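Alkaline phosphatase D (Bacillus subtilis, PDB 2YEQ) hydrolyses phosphate esters, acting as an alkaline phosphatase and phosphodiesterase at an active site that contains iron and calcium. Local coordinates at residues Ala323-Trp337 with Leu371-Trp385. Sequence-based numbering, arbitrary orientation.
Sequences AHWNVLAQQIFFAKW and LNNVVVLTGDVHASW. With FE (Fe (III) ion), chain B; CA (calcium ion), chain C; EDO (1,2-ethanediol), chain U.
Parallel strands 325-329 and 374-378 pair in a sheet of the calcineurin-like phosphatase domain, a worked example of metal ligands carried on the loop after a strand. Asn326 and Leu328 each use N and O toward residues 373-377, Val375 N meeting Asn326 O at 2.9 Å, and Gln330 N adds a bond to Leu377 O. At the Asn373 end, Asn326 ND2 donates to Asn373 OD1 at 3.0 Å, the amides 82° apart; Asn326 also has a partner in Ser321. Past Ala329, Gln330 folds back, its chain bent at chi2, and NE2 donates to Ile332 O at 2.8 Å with the acceptor in its amide plane, while CG packs on Val376 CG1. With an alanine in its place, Ile332 O would probably lose its side-chain donor and a gap open beside Val376 CG1. Farther on, the face of Trp385 receives the edges of Phe333 and Trp337, T-shaped at 81° and 79°. A water joins Phe333 N to Asp380 OD2, while OD1 of the same carboxylate binds calcium at 2.4 Å, with Asp151, Asp209 and Asp210. His382 NE2 holds iron at 2.2 Å. That water, with Gly379 N bonded to Gln331 O in the adjoining loop, probably restrains how Asp380 turns at the calcium.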
loop_
_atom_site.group_PDB
_atom_site.type_symbol
_atom_site.label_atom_id
_atom_site.label_comp_id
_atom_site.label_asym_id
_atom_site.label_seq_id
_atom_site.Cartn_x
_atom_site.Cartn_y
_atom_site.Cartn_z
ATOM N N ALA A 323 15.610 -16.286 -7.565
ATOM C CA ALA A 323 14.392 -16.739 -6.901
ATOM C C ALA A 323 13.410 -17.271 -7.911
ATOM O O ALA A 323 13.499 -16.941 -9.076
ATOM C CB ALA A 323 13.755 -15.597 -6.091
ATOM N N HIS A 324 12.459 -18.090 -7.460
ATOM C CA HIS A 324 11.379 -18.588 -8.326
ATOM C C HIS A 324 10.456 -17.505 -8.852
ATOM O O HIS A 324 9.837 -17.689 -9.902
ATOM C CB HIS A 324 10.521 -19.635 -7.607
ATOM C CG HIS A 324 11.239 -20.928 -7.371
ATOM N ND1 HIS A 324 11.567 -21.789 -8.394
ATOM C CD2 HIS A 324 11.735 -21.482 -6.237
ATOM C CE1 HIS A 324 12.223 -22.826 -7.900
ATOM N NE2 HIS A 324 12.347 -22.659 -6.595
ATOM N N TRP A 325 10.336 -16.393 -8.115
ATOM C CA TRP A 325 9.492 -15.274 -8.524
ATOM C C TRP A 325 10.191 -13.926 -8.274
ATOM O O TRP A 325 10.981 -13.777 -7.333
ATOM C CB TRP A 325 8.181 -15.297 -7.755
ATOM C CG TRP A 325 7.365 -16.540 -7.986
ATOM C CD1 TRP A 325 7.354 -17.666 -7.219
ATOM C CD2 TRP A 325 6.483 -16.782 -9.065
ATOM N NE1 TRP A 325 6.494 -18.603 -7.751
ATOM C CE2 TRP A 325 5.943 -18.082 -8.887
ATOM C CE3 TRP A 325 6.085 -16.032 -10.170
ATOM C CZ2 TRP A 325 5.042 -18.636 -9.781
ATOM C CZ3 TRP A 325 5.191 -16.565 -11.034
ATOM C CH2 TRP A 325 4.668 -17.864 -10.843
ATOM N N ASN A 326 9.901 -12.965 -9.138
ATOM C CA ASN A 326 10.409 -11.585 -9.006
ATOM C C ASN A 326 9.188 -10.716 -8.900
ATOM O O ASN A 326 8.303 -10.790 -9.741
ATOM C CB ASN A 326 11.231 -11.208 -10.229
ATOM C CG ASN A 326 12.549 -11.890 -10.255
ATOM O OD1 ASN A 326 13.367 -11.694 -9.367
ATOM N ND2 ASN A 326 12.784 -12.710 -11.289
ATOM N N VAL A 327 9.089 -9.953 -7.817
ATOM C CA VAL A 327 7.846 -9.242 -7.501
ATOM C C VAL A 327 8.134 -7.739 -7.450
ATOM O O VAL A 327 9.157 -7.340 -6.903
ATOM C CB VAL A 327 7.269 -9.719 -6.160
ATOM C CG1 VAL A 327 5.905 -9.032 -5.841
ATOM C CG2 VAL A 327 7.104 -11.270 -6.177
ATOM N N LEU A 328 7.262 -6.964 -8.087
ATOM C CA LEU A 328 7.246 -5.506 -7.974
ATOM C C LEU A 328 6.056 -5.102 -7.103
ATOM O O LEU A 328 4.923 -5.152 -7.522
ATOM C CB LEU A 328 7.124 -4.844 -9.353
ATOM C CG LEU A 328 8.167 -5.121 -10.437
ATOM C CD1 LEU A 328 8.039 -4.055 -11.578
ATOM C CD2 LEU A 328 9.527 -5.191 -9.836
ATOM N N ALA A 329 6.328 -4.748 -5.866
ATOM C CA ALA A 329 5.281 -4.290 -4.958
ATOM C C ALA A 329 5.259 -2.777 -5.100
ATOM O O ALA A 329 6.174 -2.111 -4.626
ATOM C CB ALA A 329 5.630 -4.667 -3.544
ATOM N N GLN A 330 4.220 -2.251 -5.723
ATOM C CA GLN A 330 4.214 -0.839 -6.098
ATOM C C GLN A 330 2.810 -0.277 -6.140
ATOM O O GLN A 330 1.862 -0.938 -5.694
ATOM C CB GLN A 330 5.000 -0.636 -7.410
ATOM C CG GLN A 330 4.447 -1.384 -8.611
ATOM C CD GLN A 330 3.425 -0.585 -9.356
ATOM O OE1 GLN A 330 3.659 0.588 -9.702
ATOM N NE2 GLN A 330 2.259 -1.173 -9.559
ATOM N N GLN A 331 2.659 0.955 -6.652
ATOM C CA GLN A 331 1.486 1.761 -6.369
ATOM C C GLN A 331 0.403 1.781 -7.394
ATOM O O GLN A 331 -0.791 1.810 -7.047
ATOM C CB GLN A 331 1.930 3.230 -6.151
ATOM C CG GLN A 331 2.793 3.472 -4.928
ATOM C CD GLN A 331 4.213 2.956 -5.025
ATOM O OE1 GLN A 331 4.785 2.797 -6.117
ATOM N NE2 GLN A 331 4.821 2.718 -3.851
ATOM N N ILE A 332 0.795 1.848 -8.669
ATOM C CA ILE A 332 -0.105 2.298 -9.715
ATOM C C ILE A 332 -0.237 1.307 -10.893
ATOM O O ILE A 332 0.593 0.428 -11.102
ATOM C CB ILE A 332 0.349 3.698 -10.244
ATOM C CG1 ILE A 332 1.842 3.701 -10.533
ATOM C CG2 ILE A 332 -0.031 4.843 -9.237
ATOM C CD1 ILE A 332 2.307 4.850 -11.460
ATOM N N PHE A 333 -1.304 1.471 -11.646
ATOM C CA PHE A 333 -1.664 0.540 -12.723
ATOM C C PHE A 333 -0.537 0.390 -13.755
ATOM O O PHE A 333 -0.136 1.356 -14.412
ATOM C CB PHE A 333 -2.952 1.002 -13.355
ATOM C CG PHE A 333 -3.784 -0.099 -13.974
ATOM C CD1 PHE A 333 -3.414 -0.686 -15.172
ATOM C CD2 PHE A 333 -4.973 -0.494 -13.386
ATOM C CE1 PHE A 333 -4.215 -1.699 -15.761
ATOM C CE2 PHE A 333 -5.777 -1.471 -13.977
ATOM C CZ PHE A 333 -5.380 -2.076 -15.156
ATOM N N PHE A 334 -0.028 -0.840 -13.887
ATOM C CA PHE A 334 1.141 -1.125 -14.710
ATOM C C PHE A 334 0.794 -1.549 -16.153
ATOM O O PHE A 334 1.490 -1.159 -17.108
ATOM C CB PHE A 334 1.969 -2.218 -14.056
ATOM C CG PHE A 334 3.256 -2.520 -14.752
ATOM C CD1 PHE A 334 4.390 -1.767 -14.503
ATOM C CD2 PHE A 334 3.353 -3.593 -15.640
ATOM C CE1 PHE A 334 5.593 -2.051 -15.148
ATOM C CE2 PHE A 334 4.548 -3.875 -16.288
ATOM C CZ PHE A 334 5.664 -3.120 -16.044
ATOM N N ALA A 335 -0.239 -2.371 -16.309
ATOM C CA ALA A 335 -0.609 -2.875 -17.627
ATOM C C ALA A 335 -1.197 -1.769 -18.488
ATOM O O ALA A 335 -1.582 -0.710 -17.977
ATOM C CB ALA A 335 -1.586 -4.053 -17.518
ATOM N N LYS A 336 -1.265 -2.024 -19.800
ATOM C CA LYS A 336 -2.012 -1.175 -20.723
ATOM C C LYS A 336 -3.456 -1.086 -20.271
ATOM O O LYS A 336 -4.085 -2.099 -19.937
ATOM C CB LYS A 336 -1.920 -1.729 -22.162
ATOM C CG LYS A 336 -2.764 -1.013 -23.204
ATOM C CD LYS A 336 -2.671 -1.720 -24.595
ATOM C CE LYS A 336 -3.811 -1.340 -25.546
ATOM N NZ LYS A 336 -5.150 -1.906 -25.213
ATOM N N TRP A 337 -4.016 0.122 -20.310
ATOM C CA TRP A 337 -5.324 0.368 -19.740
ATOM C C TRP A 337 -6.029 1.463 -20.508
ATOM O O TRP A 337 -6.226 2.598 -20.016
ATOM C CB TRP A 337 -5.126 0.724 -18.256
ATOM C CG TRP A 337 -6.316 0.650 -17.347
ATOM C CD1 TRP A 337 -7.380 -0.166 -17.447
ATOM C CD2 TRP A 337 -6.497 1.401 -16.134
ATOM N NE1 TRP A 337 -8.236 0.036 -16.389
ATOM C CE2 TRP A 337 -7.708 0.994 -15.569
ATOM C CE3 TRP A 337 -5.745 2.388 -15.486
ATOM C CZ2 TRP A 337 -8.205 1.541 -14.394
ATOM C CZ3 TRP A 337 -6.237 2.935 -14.321
ATOM C CH2 TRP A 337 -7.447 2.504 -13.778
ATOM N N LEU A 371 12.958 -13.333 -18.530
ATOM C CA LEU A 371 12.171 -13.681 -17.340
ATOM C C LEU A 371 10.733 -13.990 -17.709
ATOM O O LEU A 371 10.129 -13.347 -18.576
ATOM C CB LEU A 371 12.216 -12.552 -16.297
ATOM C CG LEU A 371 13.585 -12.105 -15.797
ATOM C CD1 LEU A 371 13.419 -10.979 -14.765
ATOM C CD2 LEU A 371 14.373 -13.260 -15.203
ATOM N N ASN A 372 10.140 -14.971 -17.043
ATOM C CA ASN A 372 8.683 -15.136 -17.150
ATOM C C ASN A 372 8.002 -15.322 -15.791
ATOM O O ASN A 372 6.842 -15.766 -15.692
ATOM C CB ASN A 372 8.346 -16.265 -18.096
ATOM C CG ASN A 372 8.567 -17.627 -17.479
ATOM O OD1 ASN A 372 9.327 -17.789 -16.513
ATOM N ND2 ASN A 372 7.897 -18.623 -18.033
ATOM N N ASN A 373 8.704 -14.876 -14.763
ATOM C CA ASN A 373 8.279 -15.025 -13.368
ATOM C C ASN A 373 8.051 -13.686 -12.602
ATOM O O ASN A 373 8.315 -13.587 -11.385
ATOM C CB ASN A 373 9.325 -15.867 -12.667
ATOM C CG ASN A 373 10.626 -15.157 -12.506
ATOM O OD1 ASN A 373 10.870 -14.099 -13.107
ATOM N ND2 ASN A 373 11.485 -15.726 -11.705
ATOM N N VAL A 374 7.554 -12.680 -13.318
ATOM C CA VAL A 374 7.430 -11.325 -12.787
ATOM C C VAL A 374 5.994 -11.087 -12.405
ATOM O O VAL A 374 5.088 -11.199 -13.227
ATOM C CB VAL A 374 7.848 -10.244 -13.824
ATOM C CG1 VAL A 374 7.602 -8.799 -13.243
ATOM C CG2 VAL A 374 9.309 -10.443 -14.234
ATOM N N VAL A 375 5.774 -10.747 -11.143
ATOM C CA VAL A 375 4.447 -10.412 -10.704
ATOM C C VAL A 375 4.446 -8.973 -10.188
ATOM O O VAL A 375 5.335 -8.588 -9.447
ATOM C CB VAL A 375 3.982 -11.375 -9.585
ATOM C CG1 VAL A 375 2.678 -10.892 -8.969
ATOM C CG2 VAL A 375 3.865 -12.843 -10.158
ATOM N N VAL A 376 3.427 -8.229 -10.562
ATOM C CA VAL A 376 3.274 -6.829 -10.154
ATOM C C VAL A 376 2.043 -6.727 -9.296
ATOM O O VAL A 376 0.985 -7.167 -9.699
ATOM C CB VAL A 376 3.136 -5.898 -11.390
ATOM C CG1 VAL A 376 3.013 -4.417 -10.944
ATOM C CG2 VAL A 376 4.357 -6.075 -12.309
ATOM N N LEU A 377 2.212 -6.153 -8.101
ATOM C CA LEU A 377 1.134 -5.820 -7.190
ATOM C C LEU A 377 0.901 -4.311 -7.202
ATOM O O LEU A 377 1.862 -3.534 -7.159
ATOM C CB LEU A 377 1.519 -6.244 -5.763
ATOM C CG LEU A 377 2.223 -7.590 -5.551
ATOM C CD1 LEU A 377 2.531 -7.777 -4.061
ATOM C CD2 LEU A 377 1.386 -8.732 -6.111
ATOM N N THR A 378 -0.358 -3.924 -7.188
ATOM C CA THR A 378 -0.797 -2.563 -7.444
ATOM C C THR A 378 -1.997 -2.167 -6.581
ATOM O O THR A 378 -2.804 -3.010 -6.234
ATOM C CB THR A 378 -1.255 -2.463 -8.905
ATOM O OG1 THR A 378 -0.194 -2.883 -9.742
ATOM C CG2 THR A 378 -1.716 -1.087 -9.255
ATOM N N GLY A 379 -2.122 -0.875 -6.256
ATOM C CA GLY A 379 -3.331 -0.352 -5.656
ATOM C C GLY A 379 -3.867 0.806 -6.475
ATOM O O GLY A 379 -4.035 0.691 -7.681
ATOM N N ASP A 380 -4.188 1.903 -5.788
ATOM C CA ASP A 380 -4.514 3.231 -6.372
ATOM C C ASP A 380 -5.867 3.385 -7.027
ATOM O O ASP A 380 -6.526 4.415 -6.845
ATOM C CB ASP A 380 -3.392 3.744 -7.302
ATOM C CG ASP A 380 -3.653 5.186 -7.800
ATOM O OD1 ASP A 380 -3.603 6.147 -6.974
ATOM O OD2 ASP A 380 -3.949 5.317 -9.014
ATOM N N VAL A 381 -6.322 2.361 -7.743
ATOM C CA VAL A 381 -7.472 2.512 -8.629
ATOM C C VAL A 381 -8.806 2.148 -8.018
ATOM O O VAL A 381 -9.835 2.302 -8.654
ATOM C CB VAL A 381 -7.241 1.797 -10.015
ATOM C CG1 VAL A 381 -5.891 2.253 -10.628
ATOM C CG2 VAL A 381 -7.344 0.262 -9.894
ATOM N N HIS A 382 -8.798 1.729 -6.759
ATOM C CA HIS A 382 -10.039 1.541 -5.980
ATOM C C HIS A 382 -10.974 0.477 -6.595
ATOM O O HIS A 382 -12.183 0.571 -6.511
ATOM C CB HIS A 382 -10.794 2.865 -5.785
ATOM C CG HIS A 382 -9.992 3.953 -5.105
ATOM N ND1 HIS A 382 -10.471 5.242 -4.994
ATOM C CD2 HIS A 382 -8.781 3.952 -4.502
ATOM C CE1 HIS A 382 -9.583 5.989 -4.361
ATOM N NE2 HIS A 382 -8.545 5.243 -4.045
ATOM N N ALA A 383 -10.384 -0.518 -7.228
ATOM C CA ALA A 383 -11.127 -1.633 -7.824
ATOM C C ALA A 383 -10.132 -2.721 -8.152
ATOM O O ALA A 383 -8.917 -2.499 -8.257
ATOM C CB ALA A 383 -11.933 -1.201 -9.069
ATOM N N SER A 384 -10.636 -3.943 -8.229
ATOM C CA SER A 384 -9.782 -5.078 -8.493
ATOM C C SER A 384 -9.680 -5.321 -9.980
ATOM O O SER A 384 -10.683 -5.308 -10.677
ATOM C CB SER A 384 -10.366 -6.341 -7.831
ATOM O OG SER A 384 -10.207 -6.311 -6.436
ATOM N N TRP A 385 -8.465 -5.586 -10.434
ATOM C CA TRP A 385 -8.194 -6.001 -11.805
ATOM C C TRP A 385 -7.123 -7.097 -11.792
ATOM O O TRP A 385 -6.370 -7.233 -10.838
ATOM C CB TRP A 385 -7.674 -4.828 -12.664
ATOM C CG TRP A 385 -8.511 -3.582 -12.711
ATOM C CD1 TRP A 385 -8.562 -2.600 -11.769
ATOM C CD2 TRP A 385 -9.350 -3.138 -13.786
ATOM N NE1 TRP A 385 -9.397 -1.592 -12.166
ATOM C CE2 TRP A 385 -9.887 -1.880 -13.406
ATOM C CE3 TRP A 385 -9.713 -3.682 -15.029
ATOM C CZ2 TRP A 385 -10.775 -1.164 -14.204
ATOM C CZ3 TRP A 385 -10.607 -2.970 -15.823
ATOM C CH2 TRP A 385 -11.122 -1.715 -15.406
HETATM FE FE FE B . -6.750 5.877 -2.992
HETATM CA CA CA C . -3.369 6.893 -4.748
HETATM C C1 EDO U . -14.859 7.850 -6.113
HETATM O O1 EDO U . -15.546 8.361 -4.947
HETATM C C2 EDO U . -13.419 7.459 -5.772
HETATM O O2 EDO U . -13.089 6.113 -6.175
HETATM O O HOH W 1 14.457 -15.183 -10.985
HETATM O O HOH W 2 -3.055 3.735 -11.073
HETATM O O HOH W 3 -3.035 4.547 -3.747
#